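Local coordinates for protein diguanylate cyclase (Marinobacter aquaeolei VT8, PDB 3IGN) that probably joins two GTP molecules into cyclic di-GMP, releasing two diphosphates, through the GGDEF domain described here, which is seen with the cyclic dinucleotide bound, at residues A[29-32]-A[33-36]; A[51-54]-A[55-59]; A[150-153]-A[154-157]. All coordinates share one frame; numbering follows the deposited sequence.

Contact 1: residues A[29-32]-A[33-36]; sequences EYER and FRRY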
loop_
_atom_site.group_PDB
_atom_site.type_symbol
_atom_site.label_atom_id
_atom_site.label_comp_id
_atom_site.label_asym_id
_atom_site.label_seq_id
_atom_site.Cartn_x
_atom_site.Cartn_y
_atom_site.Cartn_z
ATOM N N GLU A 29 -6.178 7.742 -13.000
ATOM C CA GLU A 29 -6.500 6.375 -13.409
ATOM C C GLU A 29 -8.014 6.143 -13.373
ATOM O O GLU A 29 -8.562 5.440 -14.226
ATOM C CB GLU A 29 -5.783 5.365 -12.517
ATOM C CG GLU A 29 -5.888 3.903 -12.994
ATOM C CD GLU A 29 -5.202 3.647 -14.334
ATOM O OE1 GLU A 29 -4.163 4.274 -14.623
ATOM O OE2 GLU A 29 -5.681 2.790 -15.098
ATOM N N TYR A 30 -8.685 6.743 -12.392
ATOM C CA TYR A 30 -10.137 6.629 -12.264
ATOM C C TYR A 30 -10.826 7.190 -13.511
ATOM O O TYR A 30 -11.728 6.561 -14.068
ATOM C CB TYR A 30 -10.628 7.396 -11.020
ATOM C CG TYR A 30 -12.130 7.467 -10.897
ATOM C CD1 TYR A 30 -12.858 6.396 -10.372
ATOM C CD2 TYR A 30 -12.833 8.580 -11.347
ATOM C CE1 TYR A 30 -14.249 6.429 -10.307
ATOM C CE2 TYR A 30 -14.228 8.625 -11.291
ATOM C CZ TYR A 30 -14.926 7.542 -10.773
ATOM O OH TYR A 30 -16.300 7.550 -10.766
ATOM N N GLU A 31 -10.408 8.373 -13.954
ATOM C CA GLU A 31 -11.012 8.978 -15.146
ATOM C C GLU A 31 -10.681 8.191 -16.412
ATOM O O GLU A 31 -11.486 8.152 -17.348
ATOM C CB GLU A 31 -10.567 10.438 -15.304
ATOM C CG GLU A 31 -11.209 11.393 -14.310
ATOM C CD GLU A 31 -12.732 11.438 -14.424
ATOM O OE1 GLU A 31 -13.276 11.129 -15.513
ATOM O OE2 GLU A 31 -13.387 11.798 -13.428
ATOM N N ARG A 32 -9.510 7.560 -16.446
ATOM C CA ARG A 32 -9.118 6.753 -17.595
ATOM C C ARG A 32 -10.073 5.565 -17.661
ATOM O O ARG A 32 -10.547 5.195 -18.735
ATOM C CB ARG A 32 -7.677 6.263 -17.453
ATOM C CG ARG A 32 -7.132 5.528 -18.683
ATOM C CD ARG A 32 -5.623 5.283 -18.548
ATOM N NE ARG A 32 -5.089 4.450 -19.627
ATOM C CZ ARG A 32 -3.888 4.617 -20.168
ATOM N NH1 ARG A 32 -3.095 5.589 -19.729
ATOM N NH2 ARG A 32 -3.488 3.842 -21.168
ATOM N N PHE A 33 -10.369 4.990 -16.496
ATOM C CA PHE A 33 -11.305 3.868 -16.410
ATOM C C PHE A 33 -12.719 4.289 -16.837
ATOM O O PHE A 33 -13.388 3.573 -17.584
ATOM C CB PHE A 33 -11.379 3.327 -14.975
ATOM C CG PHE A 33 -12.537 2.376 -14.750
ATOM C CD1 PHE A 33 -12.407 1.013 -15.035
ATOM C CD2 PHE A 33 -13.772 2.857 -14.310
ATOM C CE1 PHE A 33 -13.491 0.143 -14.887
ATOM C CE2 PHE A 33 -14.866 1.997 -14.161
ATOM C CZ PHE A 33 -14.725 0.640 -14.449
ATOM N N ARG A 34 -13.187 5.430 -16.340
ATOM C CA ARG A 34 -14.527 5.894 -16.686
ATOM C C ARG A 34 -14.667 6.040 -18.193
ATOM O O ARG A 34 -15.749 5.881 -18.751
ATOM C CB ARG A 34 -14.833 7.237 -16.014
ATOM C CG ARG A 34 -15.007 7.162 -14.507
ATOM C CD ARG A 34 -16.100 6.173 -14.095
ATOM N NE ARG A 34 -17.439 6.590 -14.528
ATOM C CZ ARG A 34 -18.547 5.931 -14.207
ATOM N NH1 ARG A 34 -18.467 4.839 -13.457
ATOM N NH2 ARG A 34 -19.729 6.357 -14.636
ATOM N N ARG A 35 -13.554 6.316 -18.852
ATOM C CA ARG A 35 -13.558 6.513 -20.289
ATOM C C ARG A 35 -13.359 5.221 -21.093
ATOM O O ARG A 35 -14.052 4.979 -22.084
ATOM C CB ARG A 35 -12.444 7.502 -20.642
ATOM C CG ARG A 35 -12.461 7.995 -22.062
ATOM C CD ARG A 35 -13.318 9.238 -22.177
ATOM N NE ARG A 35 -14.310 9.057 -23.216
ATOM C CZ ARG A 35 -15.034 10.027 -23.758
ATOM N NH1 ARG A 35 -14.897 11.290 -23.369
ATOM N NH2 ARG A 35 -15.893 9.723 -24.711
ATOM N N TYR A 36 -12.433 4.382 -20.646
ATOM C CA TYR A 36 -12.085 3.169 -21.369
ATOM C C TYR A 36 -12.422 1.813 -20.757
ATOM O O TYR A 36 -12.346 0.801 -21.448
ATOM C CB TYR A 36 -10.592 3.236 -21.723
ATOM C CG TYR A 36 -10.248 4.467 -22.541
ATOM C CD1 TYR A 36 -10.694 4.599 -23.855
ATOM C CD2 TYR A 36 -9.518 5.528 -21.984
ATOM C CE1 TYR A 36 -10.435 5.750 -24.593
ATOM C CE2 TYR A 36 -9.249 6.688 -22.720
ATOM C CZ TYR A 36 -9.716 6.790 -24.023
ATOM O OH TYR A 36 -9.489 7.933 -24.749
#
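Y30 and R34 lie side by side, one helical turn apart, and point the same way. R34 CG makes a CH-pi contact over one face of the Y30 ring, 4.0 Å from its centroid and displaced toward the rim. R34 CD runs on past the phenol end, 3.6 Å from Y30 OH. The R34 chain bends at chi2 (-57°) and chi3, which carries it along the ring; the guanidinium and ring planes are 13° apart. A looser apolar touch joins R32 CG to Y36 CD2 at 4.1 Å.

The hydrogen bonds are those of the helix backbone. F33 N donates to E29 O and R34 N to Y30 O, both at 2.9 Å. R35 N donates to E31 O with a more bent N-H...O angle of 135°, and Y36 N closes on R32 O at 2.8 Å.

Outside the helix, Y30 OH bonds to P141 O, and R34 NH1 to E139 O. With an alanine in place of Y30, the R34 methylenes would lose this ring face, and P141 O is likely to be left without its hydroxyl partner. The chemistry implies a shared task: the apolar parts of Y30 and R34 cover each other, while their polar ends link helix 19-36 to two backbone carbonyls.

Contact 2: residues A[51-54]-A[55-59]; sequences KPVN and DTYGH
K51 and D55 meet one turn apart on helix 50-57, and the D55 side chain can be followed outward. D55 CB lies 3.5 Å from K51 O, the same carbonyl that takes the D55 N hydrogen bond at 2.7 Å. That bond is nearly straight, with an N-H...O angle of 167°. D55 CG stands beside the backbone N (chi1 -71°), which turns the carboxylate back along the helix, with CG 3.3 Å from K51 O. OD1 meets K51 NZ in a salt bridge at 3.5 Å, a long one. OD2 lies 3.7 Å from K51 CD, so the lysine chain runs past the carboxylate before its NZ reaches OD1.

The next carbonyl along is gripped twice. P52 O accepts from T56 N and, at 2.6 Å, from T56 OG1, which come from opposite faces of its plane. Near the helix end V53 O lies in the plane of the Y57 ring, at its edge. N54 OD1 reaches H59 CA at 3.3 Å.

G58 leaves the helix with positive phi (98°), where a CB would collide with the carbonyl oxygen of Y57. The contact is on the surface. Helix 50-57 follows strand 40-47, and G58 is the N-cap of helix 59-74, so one helix turns into the next.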
loop_
_atom_site.group_PDB
_atom_site.type_symbol
_atom_site.label_atom_id
_atom_site.label_comp_id
_atom_site.label_asym_id
_atom_site.label_seq_id
_atom_site.Cartn_x
_atom_site.Cartn_y
_atom_site.Cartn_z
ATOM N N LYS A 51 2.165 1.068 16.121
ATOM C CA LYS A 51 2.300 1.810 17.375
ATOM C C LYS A 51 3.069 0.935 18.372
ATOM O O LYS A 51 4.056 1.373 18.959
ATOM C CB LYS A 51 0.917 2.181 17.919
ATOM C CG LYS A 51 0.736 3.659 18.231
ATOM C CD LYS A 51 0.703 3.901 19.722
ATOM C CE LYS A 51 0.759 5.382 20.043
ATOM N NZ LYS A 51 1.341 5.604 21.398
ATOM N N PRO A 52 2.622 -0.316 18.579
ATOM C CA PRO A 52 3.324 -1.205 19.511
ATOM C C PRO A 52 4.809 -1.344 19.157
ATOM O O PRO A 52 5.671 -1.318 20.038
ATOM C CB PRO A 52 2.560 -2.512 19.360
ATOM C CG PRO A 52 1.154 -2.027 19.226
ATOM C CD PRO A 52 1.307 -0.883 18.223
ATOM N N VAL A 53 5.101 -1.494 17.867
ATOM C CA VAL A 53 6.476 -1.617 17.399
ATOM C C VAL A 53 7.255 -0.356 17.744
ATOM O O VAL A 53 8.381 -0.417 18.243
ATOM C CB VAL A 53 6.538 -1.814 15.861
ATOM C CG1 VAL A 53 7.924 -1.460 15.344
ATOM C CG2 VAL A 53 6.201 -3.259 15.503
ATOM N N ASN A 54 6.640 0.787 17.470
ATOM C CA ASN A 54 7.260 2.082 17.721
ATOM C C ASN A 54 7.489 2.318 19.211
ATOM O O ASN A 54 8.553 2.788 19.614
ATOM C CB ASN A 54 6.373 3.185 17.147
ATOM C CG ASN A 54 7.166 4.325 16.557
ATOM O OD1 ASN A 54 8.054 4.119 15.723
ATOM N ND2 ASN A 54 6.842 5.539 16.970
ATOM N N ASP A 55 6.486 2.004 20.025
ATOM C CA ASP A 55 6.597 2.184 21.468
ATOM C C ASP A 55 7.720 1.325 22.030
ATOM O O ASP A 55 8.563 1.803 22.788
ATOM C CB ASP A 55 5.288 1.800 22.171
ATOM C CG ASP A 55 4.170 2.790 21.918
ATOM O OD1 ASP A 55 4.456 3.916 21.466
ATOM O OD2 ASP A 55 3.002 2.446 22.194
ATOM N N THR A 56 7.722 0.056 21.637
ATOM C CA THR A 56 8.694 -0.921 22.106
ATOM C C THR A 56 10.138 -0.714 21.662
ATOM O O THR A 56 11.047 -0.713 22.491
ATOM C CB THR A 56 8.270 -2.340 21.685
ATOM O OG1 THR A 56 6.889 -2.539 22.012
ATOM C CG2 THR A 56 9.107 -3.385 22.409
ATOM N N TYR A 57 10.358 -0.540 20.364
ATOM C CA TYR A 57 11.719 -0.377 19.863
ATOM C C TYR A 57 12.199 1.050 19.615
ATOM O O TYR A 57 13.371 1.266 19.309
ATOM C CB TYR A 57 11.891 -1.205 18.594
ATOM C CG TYR A 57 11.612 -2.671 18.825
ATOM C CD1 TYR A 57 10.315 -3.178 18.737
ATOM C CD2 TYR A 57 12.637 -3.543 19.194
ATOM C CE1 TYR A 57 10.047 -4.518 19.011
ATOM C CE2 TYR A 57 12.381 -4.880 19.473
ATOM C CZ TYR A 57 11.087 -5.361 19.380
ATOM O OH TYR A 57 10.829 -6.685 19.662
ATOM N N GLY A 58 11.306 2.023 19.755
ATOM C CA GLY A 58 11.701 3.406 19.528
ATOM C C GLY A 58 11.315 3.875 18.140
ATOM O O GLY A 58 11.186 3.060 17.226
ATOM N N HIS A 59 11.148 5.184 17.968
ATOM C CA HIS A 59 10.745 5.727 16.677
ATOM C C HIS A 59 11.740 5.497 15.540
ATOM O O HIS A 59 11.335 5.336 14.384
ATOM C CB HIS A 59 10.420 7.224 16.799
ATOM C CG HIS A 59 11.622 8.114 16.845
ATOM N ND1 HIS A 59 12.223 8.501 18.025
ATOM C CD2 HIS A 59 12.333 8.696 15.851
ATOM C CE1 HIS A 59 13.250 9.287 17.754
ATOM N NE2 HIS A 59 13.340 9.421 16.443
#

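Contact 3: residues A[150-153]-A[154-157]; sequences KADE and ALYK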
loop_
_atom_site.group_PDB
_atom_site.type_symbol
_atom_site.label_atom_id
_atom_site.label_comp_id
_atom_site.label_asym_id
_atom_site.label_seq_id
_atom_site.Cartn_x
_atom_site.Cartn_y
_atom_site.Cartn_z
ATOM N N LYS A 150 -13.330 1.861 -0.895
ATOM C CA LYS A 150 -13.534 0.418 -1.005
ATOM C C LYS A 150 -12.274 -0.362 -0.655
ATOM O O LYS A 150 -12.344 -1.410 -0.008
ATOM C CB LYS A 150 -14.000 0.042 -2.415
ATOM C CG LYS A 150 -15.409 0.504 -2.735
ATOM C CD LYS A 150 -16.429 -0.051 -1.740
ATOM C CE LYS A 150 -16.936 -1.431 -2.125
ATOM N NZ LYS A 150 -17.973 -1.900 -1.161
ATOM N N ALA A 151 -11.120 0.145 -1.081
ATOM C CA ALA A 151 -9.859 -0.520 -0.786
ATOM C C ALA A 151 -9.557 -0.416 0.705
ATOM O O ALA A 151 -9.036 -1.353 1.316
ATOM C CB ALA A 151 -8.724 0.112 -1.602
ATOM N N ASP A 152 -9.876 0.735 1.278
ATOM C CA ASP A 152 -9.655 0.973 2.698
ATOM C C ASP A 152 -10.541 0.052 3.533
ATOM O O ASP A 152 -10.136 -0.414 4.599
ATOM C CB ASP A 152 -9.960 2.427 3.040
ATOM C CG ASP A 152 -9.640 2.761 4.480
ATOM O OD1 ASP A 152 -8.463 2.608 4.867
ATOM O OD2 ASP A 152 -10.559 3.167 5.221
ATOM N N GLU A 153 -11.751 -0.212 3.045
ATOM C CA GLU A 153 -12.688 -1.096 3.742
ATOM C C GLU A 153 -12.159 -2.526 3.743
ATOM O O GLU A 153 -12.294 -3.256 4.727
ATOM C CB GLU A 153 -14.065 -1.039 3.066
ATOM C CG GLU A 153 -14.777 0.290 3.272
ATOM C CD GLU A 153 -16.073 0.411 2.483
ATOM O OE1 GLU A 153 -16.383 -0.493 1.676
ATOM O OE2 GLU A 153 -16.783 1.423 2.669
ATOM N N ALA A 154 -11.562 -2.930 2.626
ATOM C CA ALA A 154 -10.992 -4.261 2.495
ATOM C C ALA A 154 -9.804 -4.381 3.448
ATOM O O ALA A 154 -9.579 -5.435 4.048
ATOM C CB ALA A 154 -10.541 -4.491 1.057
ATOM N N LEU A 155 -9.050 -3.296 3.582
ATOM C CA LEU A 155 -7.891 -3.268 4.467
ATOM C C LEU A 155 -8.345 -3.459 5.909
ATOM O O LEU A 155 -7.741 -4.216 6.665
ATOM C CB LEU A 155 -7.151 -1.933 4.333
ATOM C CG LEU A 155 -6.071 -1.619 5.375
ATOM C CD1 LEU A 155 -5.055 -2.737 5.433
ATOM C CD2 LEU A 155 -5.405 -0.301 5.018
ATOM N N TYR A 156 -9.416 -2.772 6.285
ATOM C CA TYR A 156 -9.923 -2.892 7.647
ATOM C C TYR A 156 -10.350 -4.330 7.923
ATOM O O TYR A 156 -10.121 -4.854 9.016
ATOM C CB TYR A 156 -11.104 -1.949 7.876
ATOM C CG TYR A 156 -11.479 -1.826 9.333
ATOM C CD1 TYR A 156 -10.609 -1.229 10.243
ATOM C CD2 TYR A 156 -12.680 -2.341 9.808
ATOM C CE1 TYR A 156 -10.925 -1.149 11.603
ATOM C CE2 TYR A 156 -13.011 -2.268 11.168
ATOM C CZ TYR A 156 -12.127 -1.673 12.055
ATOM O OH TYR A 156 -12.441 -1.607 13.395
ATOM N N LYS A 157 -10.975 -4.967 6.940
ATOM C CA LYS A 157 -11.399 -6.351 7.098
ATOM C C LYS A 157 -10.173 -7.244 7.285
ATOM O O LYS A 157 -10.201 -8.190 8.070
ATOM C CB LYS A 157 -12.192 -6.817 5.872
ATOM C CG LYS A 157 -13.567 -6.166 5.711
ATOM C CD LYS A 157 -14.250 -6.639 4.426
ATOM C CE LYS A 157 -15.648 -6.041 4.244
ATOM N NZ LYS A 157 -16.725 -6.852 4.902
#
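The CB atoms of A154 and L155 lie beside carbonyl oxygens of the preceding turn. A154 CB lies 3.5 Å from A151 O, and L155 CB lies 3.4 Å from D152 O. K157 passes its carbonyl with CG. That atom stands beside the backbone N (chi1 -69°), and this brings it to 3.3 Å from E153 O. Direct touches between side-chain ends are few. D152 OD1 comes to 4.2 Å from L155 CD2, a polar atom at the margin of an apolar branch.

Four backbone hydrogen bonds hold these positions. A154 N donates to K150 O and L155 N to A151 O. Y156 N reaches D152 O at 3.0 Å, and K157 N reaches E153 O at 3.1 Å. All four are similar in length and direction, as expected of a regular alpha-helix.

Further out, K150 and E153 pair on the same flank. K150 bends at chi2 and chi3 and brings NZ to 3.5 Å from E153 OE1, a long salt bridge. The other carboxylate oxygen, OE2, has a weak hydrogen bond from Q149.

A151 and L155 face the sheet. A151 packs on L42 and M44 of strand 40-47 and on A135 of strand 130-136. L155 touches D46 and S131 on the same two strands. A154 meets S169, beyond strand 166-168. The small A151 lets the helix backbone come close to the sheet, while D152, Y156 and K157 are exposed. This is the helix of a beta-alpha-beta crossover, strand 130-136, helix 144-160 and strand 166-168, packed on the GGDEF domain sheet.

The contacts follow one another along the chain in the order 1, 2, 3, all within the GGDEF domain. Each belongs to a different helix: contact 1 to helix 19-36, contact 2 to the end of helix 50-57, contact 3 to helix 144-160. Contacts 1 and 2 are on opposite sides of the chain's centre, their centres about 41 Å apart. Contact 3 lies about 22 Å from contact 1 and about 24 Å from contact 2, centre to centre. None touches another. Strand 40-47 links helices 19-36 and 50-57 in sequence and helix 144-160 by packing. Contact 1 is the one near the bound cyclic di-GMP, about 10 Å from the E29 side chain at nearest atoms, without touching it.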